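Local coordinates for protein transcriptional regulator (Methanobacterium thermoautotrophicum, PDB 3BPV) that probably binds DNA as a dimeric transcription factor of the MarR family, using a winged helix domain to regulate gene expression, at residues S13-I18 against V103-W107; A33-R37 against L49-F53; G71-R75 against L87-G93. All coordinates share one frame; numbering follows the deposited sequence.

Interaction 1: residues S13-I18 against V103-W107; sequences SHRVFI and VEERW
H14, F17 and W107 form an aromatic cluster in this MarR-type fold where segments 13-18 and 103-107, on helices 3-21 and 97-111, run at 131° to each other, with the second subunit also packing on S13 and H14. The aromatic contacts suit flat, broad side chains. The H14 ring stands edge-on to the face of the W107 six-membered ring (planes at 89°), while H14 CA makes a CH-pi contact over the five-membered ring. Because F17 CG lies anti to the backbone N (chi1 -164°), its ring reaches across the interface, where CD2 meets W107 CB at 3.6 Å and CE2 meets V103 CG1 at 3.7 Å. Branched I18 extends this apolar patch, its CD1 resting 3.8 Å from V103 CG1.

Two hydrogen bonds satisfy buried polar atoms. H14 donates through NE2 to the syn lone pair of E104 OE2 at 2.6 Å, ring and carboxylate nearly coplanar. Its ND1 bonds to D29, and with a carboxylate at each nitrogen the ring may well be a cation. W107 uses its indole N-H: NE1 lies 3.0 Å from S13 OG, which sits almost in the indole plane and also bonds to I10 O.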
ATOM      1  N   SER A  13       7.598  -0.128  -6.433  1.00 16.29           N
ATOM      2  CA  SER A  13       8.674   0.609  -7.079  1.00 16.91           C
ATOM      3  C   SER A  13       8.603   2.049  -6.598  1.00 17.29           C
ATOM      4  O   SER A  13       9.630   2.701  -6.403  1.00 16.51           O
ATOM      5  CB  SER A  13       8.543   0.549  -8.605  1.00 18.32           C
ATOM      6  OG  SER A  13       7.505   1.380  -9.090  1.00 22.16           O
ATOM      7  N   HIS A  14       7.386   2.535  -6.379  1.00 15.94           N
ATOM      8  CA  HIS A  14       7.189   3.896  -5.900  1.00 15.00           C
ATOM      9  C   HIS A  14       7.762   4.022  -4.497  1.00 15.08           C
ATOM     10  O   HIS A  14       8.430   5.004  -4.174  1.00 16.35           O
ATOM     11  CB  HIS A  14       5.692   4.238  -5.911  1.00 15.65           C
ATOM     12  CG  HIS A  14       5.372   5.594  -5.364  1.00 15.91           C
ATOM     13  ND1 HIS A  14       5.191   5.828  -4.019  1.00 18.35           N
ATOM     14  CD2 HIS A  14       5.199   6.787  -5.980  1.00 17.57           C
ATOM     15  CE1 HIS A  14       4.918   7.107  -3.830  1.00 19.88           C
ATOM     16  NE2 HIS A  14       4.918   7.711  -5.003  1.00 20.89           N
ATOM     17  N   ARG A  15       7.521   3.012  -3.671  1.00 14.10           N
ATOM     18  CA  ARG A  15       8.023   3.003  -2.309  1.00 14.86           C
ATOM     19  C   ARG A  15       9.549   3.058  -2.281  1.00 15.27           C
ATOM     20  O   ARG A  15      10.139   3.819  -1.509  1.00 16.00           O
ATOM     21  CB  ARG A  15       7.518   1.752  -1.590  1.00 18.04           C
ATOM     22  CG  ARG A  15       7.909   1.655  -0.128  1.00 21.26           C
ATOM     23  CD  ARG A  15       6.817   0.937   0.654  1.00 28.53           C
ATOM     24  NE  ARG A  15       6.390  -0.279  -0.025  1.00 30.90           N
ATOM     25  CZ  ARG A  15       5.312  -0.983   0.302  1.00 32.87           C
ATOM     26  NH1 ARG A  15       4.539  -0.592   1.307  1.00 34.53           N
ATOM     27  NH2 ARG A  15       5.005  -2.082  -0.377  1.00 30.89           N
ATOM     28  N   VAL A  16      10.183   2.248  -3.121  1.00 16.07           N
ATOM     29  CA  VAL A  16      11.641   2.224  -3.179  1.00 15.54           C
ATOM     30  C   VAL A  16      12.172   3.553  -3.719  1.00 14.75           C
ATOM     31  O   VAL A  16      13.157   4.090  -3.210  1.00 15.02           O
ATOM     32  CB  VAL A  16      12.147   1.063  -4.070  1.00 15.86           C
ATOM     33  CG1 VAL A  16      13.655   1.172  -4.272  1.00 19.02           C
ATOM     34  CG2 VAL A  16      11.813  -0.273  -3.421  1.00 19.36           C
ATOM     35  N   PHE A  17      11.521   4.090  -4.744  1.00 15.26           N
ATOM     36  CA  PHE A  17      11.955   5.355  -5.339  1.00 14.20           C
ATOM     37  C   PHE A  17      11.853   6.510  -4.334  1.00 16.00           C
ATOM     38  O   PHE A  17      12.777   7.320  -4.206  1.00 15.47           O
ATOM     39  CB  PHE A  17      11.100   5.667  -6.570  1.00 16.36           C
ATOM     40  CG  PHE A  17      11.688   6.710  -7.474  1.00 17.88           C
ATOM     41  CD1 PHE A  17      12.744   6.398  -8.319  1.00 18.78           C
ATOM     42  CD2 PHE A  17      11.181   8.003  -7.484  1.00 17.66           C
ATOM     43  CE1 PHE A  17      13.291   7.360  -9.167  1.00 20.87           C
ATOM     44  CE2 PHE A  17      11.717   8.975  -8.327  1.00 18.89           C
ATOM     45  CZ  PHE A  17      12.777   8.651  -9.172  1.00 18.95           C
ATOM     46  N   ILE A  18      10.723   6.599  -3.636  1.00 15.65           N
ATOM     47  CA  ILE A  18      10.514   7.643  -2.634  1.00 16.56           C
ATOM     48  C   ILE A  18      11.576   7.546  -1.542  1.00 15.93           C
ATOM     49  O   ILE A  18      12.167   8.542  -1.136  1.00 15.09           O
ATOM     50  CB  ILE A  18       9.117   7.504  -1.967  1.00 17.71           C
ATOM     51  CG1 ILE A  18       8.033   7.969  -2.932  1.00 22.30           C
ATOM     52  CG2 ILE A  18       9.062   8.297  -0.662  1.00 18.23           C
ATOM     53  CD1 ILE A  18       8.105   9.429  -3.270  1.00 23.20           C
ATOM     54  N   VAL A 103       9.519  14.525  -7.306  1.00 17.97           N
ATOM     55  CA  VAL A 103       9.917  13.124  -7.238  1.00 16.72           C
ATOM     56  C   VAL A 103       8.801  12.254  -7.827  1.00 15.34           C
ATOM     57  O   VAL A 103       9.080  11.282  -8.532  1.00 16.34           O
ATOM     58  CB  VAL A 103      10.216  12.713  -5.782  1.00 18.24           C
ATOM     59  CG1 VAL A 103      10.386  11.199  -5.678  1.00 19.38           C
ATOM     60  CG2 VAL A 103      11.490  13.425  -5.311  1.00 19.91           C
ATOM     61  N   GLU A 104       7.547  12.611  -7.557  1.00 17.76           N
ATOM     62  CA  GLU A 104       6.420  11.853  -8.106  1.00 17.39           C
ATOM     63  C   GLU A 104       6.466  11.897  -9.628  1.00 17.27           C
ATOM     64  O   GLU A 104       6.265  10.883 -10.296  1.00 18.04           O
ATOM     65  CB  GLU A 104       5.078  12.426  -7.638  1.00 17.62           C
ATOM     66  CG  GLU A 104       4.702  12.151  -6.186  1.00 19.40           C
ATOM     67  CD  GLU A 104       4.582  10.666  -5.871  1.00 17.26           C
ATOM     68  OE1 GLU A 104       4.348   9.865  -6.801  1.00 22.11           O
ATOM     69  OE2 GLU A 104       4.709  10.306  -4.684  1.00 20.85           O
ATOM     70  N   GLU A 105       6.729  13.083 -10.174  1.00 18.45           N
ATOM     71  CA  GLU A 105       6.805  13.275 -11.618  1.00 19.19           C
ATOM     72  C   GLU A 105       7.928  12.432 -12.220  1.00 18.19           C
ATOM     73  O   GLU A 105       7.747  11.791 -13.256  1.00 19.63           O
ATOM     74  CB  GLU A 105       7.046  14.755 -11.934  1.00 22.52           C
ATOM     75  CG  GLU A 105       7.077  15.079 -13.418  1.00 26.89           C
ATOM     76  CD  GLU A 105       7.346  16.550 -13.683  1.00 29.95           C
ATOM     77  OE1 GLU A 105       6.584  17.400 -13.172  1.00 33.75           O
ATOM     78  OE2 GLU A 105       8.318  16.854 -14.403  1.00 32.82           O
ATOM     79  N   ARG A 106       9.092  12.445 -11.575  1.00 16.71           N
ATOM     80  CA  ARG A 106      10.229  11.670 -12.054  1.00 18.19           C
ATOM     81  C   ARG A 106       9.909  10.176 -12.053  1.00 15.93           C
ATOM     82  O   ARG A 106      10.268   9.451 -12.983  1.00 17.13           O
ATOM     83  CB  ARG A 106      11.466  11.937 -11.184  1.00 20.04           C
ATOM     84  CG  ARG A 106      12.063  13.334 -11.339  1.00 24.01           C
ATOM     85  CD  ARG A 106      13.229  13.529 -10.376  1.00 28.75           C
ATOM     86  NE  ARG A 106      14.257  12.507 -10.558  1.00 33.96           N
ATOM     87  CZ  ARG A 106      15.318  12.361  -9.771  1.00 35.37           C
ATOM     88  NH1 ARG A 106      15.501  13.174  -8.739  1.00 37.98           N
ATOM     89  NH2 ARG A 106      16.199  11.401 -10.018  1.00 37.26           N
ATOM     90  N   TRP A 107       9.245   9.706 -10.999  1.00 16.51           N
ATOM     91  CA  TRP A 107       8.890   8.295 -10.916  1.00 15.47           C
ATOM     92  C   TRP A 107       7.953   7.932 -12.068  1.00 15.62           C
ATOM     93  O   TRP A 107       8.142   6.920 -12.742  1.00 15.97           O
ATOM     94  CB  TRP A 107       8.213   7.993  -9.576  1.00 17.07           C
ATOM     95  CG  TRP A 107       7.716   6.589  -9.479  1.00 15.10           C
ATOM     96  CD1 TRP A 107       8.469   5.457  -9.346  1.00 16.19           C
ATOM     97  CD2 TRP A 107       6.353   6.161  -9.571  1.00 15.25           C
ATOM     98  NE1 TRP A 107       7.654   4.349  -9.353  1.00 16.35           N
ATOM     99  CE2 TRP A 107       6.351   4.752  -9.491  1.00 16.11           C
ATOM    100  CE3 TRP A 107       5.131   6.832  -9.720  1.00 16.13           C
ATOM    101  CZ2 TRP A 107       5.175   3.999  -9.552  1.00 16.69           C
ATOM    102  CZ3 TRP A 107       3.959   6.082  -9.783  1.00 16.25           C
ATOM    103  CH2 TRP A 107       3.992   4.680  -9.699  1.00 16.79           C
TER

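Interaction 2: residues A33-R37 against L49-F53; sequences ACLLR and LATFF
C34 and L49 mark the closest approach of the two backbones, their CA atoms 7.7 Å apart, where helical segments 33-37 and 49-53 run at 117° between their N-to-C directions. The segment axes come no nearer than 11.5 Å, a spacing wide enough for large side chains to fill. The partners on segment 33-37 follow the helical periodicity: A33 and C34 lie one turn before R37, so one side of the helix is used.

R37 spans the gap with both its aliphatic and its charged parts. Its chain leaves with CG anti to the backbone N and then bends at chi2 (72°), which lays CD and NE across the F52 ring. NE sits 3.0 Å above the ring plane, over its centre, and the guanidinium stands edge-on to that face in a cation-pi contact, CZ being 4.0 Å from the centroid. Nearer the backbone, R37 CG presses against L49 CD1 at 3.3 Å, a tight fit. Arginine therefore suits the place twice over, as apolar stem and as cation; E41 completes a salt bridge with NH1.

F53 points its ring end at A33, C34 and the stem of R37. F53 CZ lies 4.1 Å from A33 CB; the short alanine side chain leaves room for the ring. The polarisable C34 SG lies obliquely to the same ring, 4.0 Å from F53 CE2. C34 SG also touches L49 CD2 at 4.0 Å.

Helix 46-53 is the first helix of the helix-turn-helix, and helix 29-40 packs against it within the winged helix domain. Helix 57-69, probably the DNA-recognition helix, packs on C34 and L49 through T63, L67 and L64. L87 of strand 84-89 also touches L49, and R12 of the second subunit packs on F52 and F53.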
ATOM      1  N   ALA A  33       2.362  10.032   2.059  1.00 14.22           N
ATOM      2  CA  ALA A  33       0.916   9.929   1.897  1.00 13.96           C
ATOM      3  C   ALA A  33       0.208  10.701   3.000  1.00 14.74           C
ATOM      4  O   ALA A  33      -0.727  11.455   2.726  1.00 15.66           O
ATOM      5  CB  ALA A  33       0.490   8.464   1.923  1.00 14.33           C
ATOM      6  N   CYS A  34       0.650  10.517   4.242  1.00 13.22           N
ATOM      7  CA  CYS A  34       0.042  11.222   5.366  1.00 14.45           C
ATOM      8  C   CYS A  34       0.249  12.730   5.234  1.00 13.68           C
ATOM      9  O   CYS A  34      -0.672  13.520   5.449  1.00 14.80           O
ATOM     10  CB  CYS A  34       0.645  10.750   6.691  1.00 14.33           C
ATOM     11  SG  CYS A  34       0.053   9.135   7.229  1.00 16.02           S
ATOM     12  N   LEU A  35       1.461  13.134   4.881  1.00 14.97           N
ATOM     13  CA  LEU A  35       1.768  14.547   4.743  1.00 14.98           C
ATOM     14  C   LEU A  35       0.877  15.208   3.694  1.00 15.50           C
ATOM     15  O   LEU A  35       0.309  16.273   3.939  1.00 16.86           O
ATOM     16  CB  LEU A  35       3.239  14.729   4.366  1.00 15.47           C
ATOM     17  CG  LEU A  35       3.758  16.167   4.380  1.00 17.47           C
ATOM     18  CD1 LEU A  35       3.655  16.739   5.778  1.00 20.57           C
ATOM     19  CD2 LEU A  35       5.208  16.183   3.921  1.00 19.51           C
ATOM     20  N   LEU A  36       0.737  14.582   2.530  1.00 15.39           N
ATOM     21  CA  LEU A  36      -0.089  15.166   1.478  1.00 15.38           C
ATOM     22  C   LEU A  36      -1.553  15.216   1.880  1.00 16.02           C
ATOM     23  O   LEU A  36      -2.261  16.167   1.538  1.00 17.27           O
ATOM     24  CB  LEU A  36       0.070  14.395   0.165  1.00 15.22           C
ATOM     25  CG  LEU A  36       1.469  14.461  -0.463  1.00 17.88           C
ATOM     26  CD1 LEU A  36       1.497  13.641  -1.744  1.00 18.62           C
ATOM     27  CD2 LEU A  36       1.834  15.919  -0.746  1.00 19.24           C
ATOM     28  N   ARG A  37      -2.014  14.204   2.606  1.00 15.51           N
ATOM     29  CA  ARG A  37      -3.407  14.183   3.038  1.00 17.18           C
ATOM     30  C   ARG A  37      -3.692  15.285   4.056  1.00 17.65           C
ATOM     31  O   ARG A  37      -4.752  15.909   4.015  1.00 19.06           O
ATOM     32  CB  ARG A  37      -3.757  12.821   3.637  1.00 18.72           C
ATOM     33  CG  ARG A  37      -5.234  12.642   3.942  1.00 21.79           C
ATOM     34  CD  ARG A  37      -6.056  12.477   2.676  1.00 25.29           C
ATOM     35  NE  ARG A  37      -7.480  12.368   2.979  1.00 26.04           N
ATOM     36  CZ  ARG A  37      -8.222  13.372   3.433  1.00 25.94           C
ATOM     37  NH1 ARG A  37      -7.678  14.564   3.634  1.00 24.17           N
ATOM     38  NH2 ARG A  37      -9.508  13.185   3.687  1.00 27.46           N
ATOM     39  N   LEU A  49      -7.780  10.664   9.876  1.00 15.08           N
ATOM     40  CA  LEU A  49      -6.762  10.303   8.900  1.00 15.32           C
ATOM     41  C   LEU A  49      -6.624   8.776   8.918  1.00 14.57           C
ATOM     42  O   LEU A  49      -6.508   8.153   7.864  1.00 14.62           O
ATOM     43  CB  LEU A  49      -5.426  10.956   9.255  1.00 16.38           C
ATOM     44  CG  LEU A  49      -4.311  10.798   8.218  1.00 15.91           C
ATOM     45  CD1 LEU A  49      -4.674  11.595   6.974  1.00 21.28           C
ATOM     46  CD2 LEU A  49      -2.985  11.290   8.785  1.00 20.80           C
ATOM     47  N   ALA A  50      -6.643   8.186  10.112  1.00 12.97           N
ATOM     48  CA  ALA A  50      -6.550   6.734  10.254  1.00 14.78           C
ATOM     49  C   ALA A  50      -7.712   6.061   9.541  1.00 15.99           C
ATOM     50  O   ALA A  50      -7.534   5.074   8.831  1.00 16.57           O
ATOM     51  CB  ALA A  50      -6.565   6.351  11.718  1.00 14.81           C
ATOM     52  N   THR A  51      -8.912   6.589   9.731  1.00 16.04           N
ATOM     53  CA  THR A  51     -10.088   6.020   9.093  1.00 17.85           C
ATOM     54  C   THR A  51      -9.984   6.145   7.580  1.00 17.24           C
ATOM     55  O   THR A  51     -10.319   5.216   6.849  1.00 20.34           O
ATOM     56  CB  THR A  51     -11.371   6.723   9.575  1.00 17.79           C
ATOM     57  OG1 THR A  51     -11.503   6.543  10.990  1.00 19.68           O
ATOM     58  CG2 THR A  51     -12.600   6.143   8.881  1.00 20.74           C
ATOM     59  N   PHE A  52      -9.496   7.288   7.112  1.00 16.95           N
ATOM     60  CA  PHE A  52      -9.351   7.525   5.682  1.00 18.08           C
ATOM     61  C   PHE A  52      -8.473   6.476   5.004  1.00 17.55           C
ATOM     62  O   PHE A  52      -8.816   5.978   3.926  1.00 19.70           O
ATOM     63  CB  PHE A  52      -8.760   8.913   5.439  1.00 19.07           C
ATOM     64  CG  PHE A  52      -8.391   9.169   4.009  1.00 19.73           C
ATOM     65  CD1 PHE A  52      -9.357   9.543   3.083  1.00 21.61           C
ATOM     66  CD2 PHE A  52      -7.075   9.021   3.584  1.00 19.19           C
ATOM     67  CE1 PHE A  52      -9.016   9.770   1.753  1.00 20.30           C
ATOM     68  CE2 PHE A  52      -6.722   9.244   2.259  1.00 20.97           C
ATOM     69  CZ  PHE A  52      -7.691   9.619   1.339  1.00 21.29           C
ATOM     70  N   PHE A  53      -7.344   6.146   5.627  1.00 16.48           N
ATOM     71  CA  PHE A  53      -6.424   5.160   5.056  1.00 16.10           C
ATOM     72  C   PHE A  53      -6.820   3.718   5.342  1.00 16.76           C
ATOM     73  O   PHE A  53      -6.338   2.796   4.678  1.00 17.06           O
ATOM     74  CB  PHE A  53      -5.002   5.405   5.566  1.00 15.49           C
ATOM     75  CG  PHE A  53      -4.340   6.607   4.961  1.00 15.32           C
ATOM     76  CD1 PHE A  53      -4.090   6.671   3.597  1.00 16.27           C
ATOM     77  CD2 PHE A  53      -3.958   7.676   5.765  1.00 14.36           C
ATOM     78  CE1 PHE A  53      -3.470   7.785   3.043  1.00 15.06           C
ATOM     79  CE2 PHE A  53      -3.338   8.787   5.219  1.00 14.57           C
ATOM     80  CZ  PHE A  53      -3.093   8.844   3.861  1.00 16.21           C
TER

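Interaction 3: residues G71-R75 against L87-G93; sequences GFIER and LEVTRRG
T90 and G71 meet at the tight end of this contact, the base of the beta hairpin that forms the wing of the winged helix. T90 OG1 gives its proton to G71 O at 2.7 Å and accepts from G93 N at 3.0 Å, so one hydroxyl both caps helix 91-95 at its N-cap position and ties it to the turn after helix 57-69. Its chi1 of 61° places OG1 between the backbone N and the carbonyl carbon, within reach of both partners. G71, with positive phi, closes the preceding helix in a Schellman motif. Glycine is equally apt at G93, whose bare CA comes to 3.6 Å from F72 O. F72 O also accepts from T90 N at 3.0 Å, from well above the carbonyl plane. Beside this turn R92 NH1 comes to the edge of the F72 ring, 3.1 Å from F72 CE1.

Farther along, E74 and E88 form an antiparallel hydrogen-bonded pair, E74 N giving to E88 O at 2.8 Å and E88 N to E74 O at 3.1 Å. I73, V89 and L87 point to the same sheet face, onto the helices: I73 and V89 meet L35, and L87 and V89 meet I38, a place for branched apolar chains. R75 leaves from this face too, laying CG beside L87 CD2.

The other sheet face is looser and more polar. E74 and E88 run side by side there, both partly exposed.

Chemically, the wing's base is fixed by backbone bonds and one shared hydroxyl, whereas the two glutamates probably repel: E74 OE2 and E88 OE2 lie 3.4 Å apart, a pairing that may favour proton uptake by one of them.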
ATOM      1  N   GLY A  71       9.700  17.334  12.132  1.00 21.61           N
ATOM      2  CA  GLY A  71       9.196  18.696  12.099  1.00 21.18           C
ATOM      3  C   GLY A  71       8.345  19.059  10.894  1.00 20.47           C
ATOM      4  O   GLY A  71       8.212  20.238  10.559  1.00 19.82           O
ATOM      5  N   PHE A  72       7.755  18.064  10.238  1.00 18.09           N
ATOM      6  CA  PHE A  72       6.928  18.330   9.065  1.00 18.36           C
ATOM      7  C   PHE A  72       5.456  18.519   9.393  1.00 17.19           C
ATOM      8  O   PHE A  72       4.708  19.081   8.599  1.00 17.64           O
ATOM      9  CB  PHE A  72       7.084  17.215   8.029  1.00 17.89           C
ATOM     10  CG  PHE A  72       8.484  17.062   7.513  1.00 20.78           C
ATOM     11  CD1 PHE A  72       9.225  18.177   7.133  1.00 21.88           C
ATOM     12  CD2 PHE A  72       9.062  15.803   7.399  1.00 20.51           C
ATOM     13  CE1 PHE A  72      10.524  18.039   6.649  1.00 22.24           C
ATOM     14  CE2 PHE A  72      10.357  15.654   6.915  1.00 18.96           C
ATOM     15  CZ  PHE A  72      11.089  16.773   6.540  1.00 22.94           C
ATOM     16  N   ILE A  73       5.031  18.028  10.548  1.00 18.24           N
ATOM     17  CA  ILE A  73       3.644  18.210  10.957  1.00 19.06           C
ATOM     18  C   ILE A  73       3.602  18.508  12.440  1.00 19.55           C
ATOM     19  O   ILE A  73       4.560  18.244  13.167  1.00 20.13           O
ATOM     20  CB  ILE A  73       2.750  16.960  10.701  1.00 19.80           C
ATOM     21  CG1 ILE A  73       3.188  15.795  11.598  1.00 20.84           C
ATOM     22  CG2 ILE A  73       2.782  16.587   9.233  1.00 20.07           C
ATOM     23  CD1 ILE A  73       2.244  14.593  11.566  1.00 20.64           C
ATOM     24  N   GLU A  74       2.480  19.061  12.880  1.00 21.05           N
ATOM     25  CA  GLU A  74       2.281  19.379  14.279  1.00 23.78           C
ATOM     26  C   GLU A  74       1.000  18.685  14.715  1.00 23.29           C
ATOM     27  O   GLU A  74       0.063  18.538  13.929  1.00 22.89           O
ATOM     28  CB  GLU A  74       2.160  20.893  14.475  1.00 26.98           C
ATOM     29  CG  GLU A  74       1.012  21.533  13.716  1.00 31.22           C
ATOM     30  CD  GLU A  74       0.859  23.006  14.033  1.00 33.33           C
ATOM     31  OE1 GLU A  74       0.627  23.336  15.215  1.00 36.01           O
ATOM     32  OE2 GLU A  74       0.975  23.832  13.105  1.00 36.04           O
ATOM     33  N   ARG A  75       0.971  18.260  15.972  1.00 23.98           N
ATOM     34  CA  ARG A  75      -0.179  17.568  16.529  1.00 26.11           C
ATOM     35  C   ARG A  75      -0.603  18.247  17.827  1.00 27.09           C
ATOM     36  O   ARG A  75       0.219  18.471  18.714  1.00 27.31           O
ATOM     37  CB  ARG A  75       0.190  16.109  16.798  1.00 28.58           C
ATOM     38  CG  ARG A  75      -0.888  15.286  17.464  1.00 31.42           C
ATOM     39  CD  ARG A  75      -0.294  13.997  17.995  1.00 36.33           C
ATOM     40  NE  ARG A  75      -1.295  13.136  18.614  1.00 38.89           N
ATOM     41  CZ  ARG A  75      -1.006  12.068  19.347  1.00 39.51           C
ATOM     42  NH1 ARG A  75       0.258  11.728  19.557  1.00 41.89           N
ATOM     43  NH2 ARG A  75      -1.981  11.336  19.867  1.00 41.85           N
ATOM     44  N   LEU A  87      -4.221  17.521  13.372  1.00 15.79           N
ATOM     45  CA  LEU A  87      -2.979  17.517  12.606  1.00 16.79           C
ATOM     46  C   LEU A  87      -2.910  18.666  11.617  1.00 16.50           C
ATOM     47  O   LEU A  87      -3.909  19.044  11.019  1.00 18.05           O
ATOM     48  CB  LEU A  87      -2.840  16.209  11.822  1.00 15.95           C
ATOM     49  CG  LEU A  87      -3.034  14.922  12.623  1.00 17.59           C
ATOM     50  CD1 LEU A  87      -3.064  13.730  11.684  1.00 17.69           C
ATOM     51  CD2 LEU A  87      -1.917  14.790  13.643  1.00 19.53           C
ATOM     52  N   GLU A  88      -1.713  19.210  11.448  1.00 17.34           N
ATOM     53  CA  GLU A  88      -1.497  20.280  10.493  1.00 19.68           C
ATOM     54  C   GLU A  88      -0.059  20.218  10.009  1.00 18.65           C
ATOM     55  O   GLU A  88       0.840  19.810  10.744  1.00 19.69           O
ATOM     56  CB  GLU A  88      -1.766  21.645  11.129  1.00 24.13           C
ATOM     57  CG  GLU A  88      -1.661  22.797  10.141  1.00 30.25           C
ATOM     58  CD  GLU A  88      -1.951  24.139  10.780  1.00 32.18           C
ATOM     59  OE1 GLU A  88      -3.058  24.307  11.333  1.00 35.57           O
ATOM     60  OE2 GLU A  88      -1.071  25.023  10.729  1.00 36.14           O
ATOM     61  N   VAL A  89       0.152  20.602   8.758  1.00 18.89           N
ATOM     62  CA  VAL A  89       1.494  20.601   8.206  1.00 19.86           C
ATOM     63  C   VAL A  89       2.183  21.887   8.643  1.00 21.44           C
ATOM     64  O   VAL A  89       1.579  22.958   8.636  1.00 24.20           O
ATOM     65  CB  VAL A  89       1.470  20.543   6.672  1.00 20.68           C
ATOM     66  CG1 VAL A  89       2.888  20.499   6.137  1.00 22.14           C
ATOM     67  CG2 VAL A  89       0.694  19.323   6.219  1.00 20.46           C
ATOM     68  N   THR A  90       3.440  21.770   9.048  1.00 21.24           N
ATOM     69  CA  THR A  90       4.207  22.928   9.482  1.00 22.99           C
ATOM     70  C   THR A  90       4.689  23.672   8.245  1.00 23.00           C
ATOM     71  O   THR A  90       4.506  23.207   7.120  1.00 22.95           O
ATOM     72  CB  THR A  90       5.441  22.508  10.276  1.00 21.77           C
ATOM     73  OG1 THR A  90       6.277  21.706   9.434  1.00 20.15           O
ATOM     74  CG2 THR A  90       5.044  21.717  11.519  1.00 22.62           C
ATOM     75  N   ARG A  91       5.307  24.829   8.453  1.00 24.86           N
ATOM     76  CA  ARG A  91       5.827  25.608   7.337  1.00 26.34           C
ATOM     77  C   ARG A  91       6.891  24.771   6.639  1.00 24.93           C
ATOM     78  O   ARG A  91       6.965  24.733   5.411  1.00 25.34           O
ATOM     79  CB  ARG A  91       6.445  26.910   7.844  1.00 29.62           C
ATOM     80  CG  ARG A  91       7.069  27.756   6.751  1.00 34.38           C
ATOM     81  CD  ARG A  91       6.034  28.293   5.769  1.00 37.49           C
ATOM     82  NE  ARG A  91       5.153  29.291   6.375  1.00 40.88           N
ATOM     83  CZ  ARG A  91       4.078  29.007   7.104  1.00 42.33           C
ATOM     84  NH1 ARG A  91       3.730  27.747   7.325  1.00 42.89           N
ATOM     85  NH2 ARG A  91       3.349  29.988   7.620  1.00 42.59           N
ATOM     86  N   ARG A  92       7.706  24.095   7.443  1.00 23.83           N
ATOM     87  CA  ARG A  92       8.772  23.238   6.940  1.00 23.38           C
ATOM     88  C   ARG A  92       8.173  22.148   6.055  1.00 21.54           C
ATOM     89  O   ARG A  92       8.702  21.837   4.989  1.00 21.53           O
ATOM     90  CB  ARG A  92       9.517  22.610   8.120  1.00 24.51           C
ATOM     91  CG  ARG A  92      10.701  21.725   7.757  1.00 28.32           C
ATOM     92  CD  ARG A  92      11.864  22.535   7.202  1.00 33.09           C
ATOM     93  NE  ARG A  92      13.114  21.775   7.195  1.00 37.11           N
ATOM     94  CZ  ARG A  92      13.342  20.699   6.449  1.00 37.81           C
ATOM     95  NH1 ARG A  92      12.407  20.239   5.633  1.00 39.91           N
ATOM     96  NH2 ARG A  92      14.511  20.076   6.524  1.00 39.80           N
ATOM     97  N   GLY A  93       7.061  21.571   6.505  1.00 21.65           N
ATOM     98  CA  GLY A  93       6.404  20.529   5.735  1.00 21.52           C
ATOM     99  C   GLY A  93       5.843  21.021   4.413  1.00 21.79           C
ATOM    100  O   GLY A  93       5.955  20.343   3.393  1.00 21.41           O
TER

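Along the chain, the segments of interaction 2 (33-37, 49-53) come before those of interaction 3 (71-75, 87-93), and both pairs fall between the two segments of interaction 1. Interactions 2 and 3, their centres 14 Å apart, touch where apolar side chains of helices 29-40 and 46-53 meet the hairpin; together they join these helices to the wing. Interaction 1 lies about 18 Å from interaction 2 and 22 Å from interaction 3, centre to centre, joining the helices that flank this region in sequence. Interactions 1 and 2 both reach the second subunit, so the winged helix module, probably DNA-binding, is built close to the dimer interface.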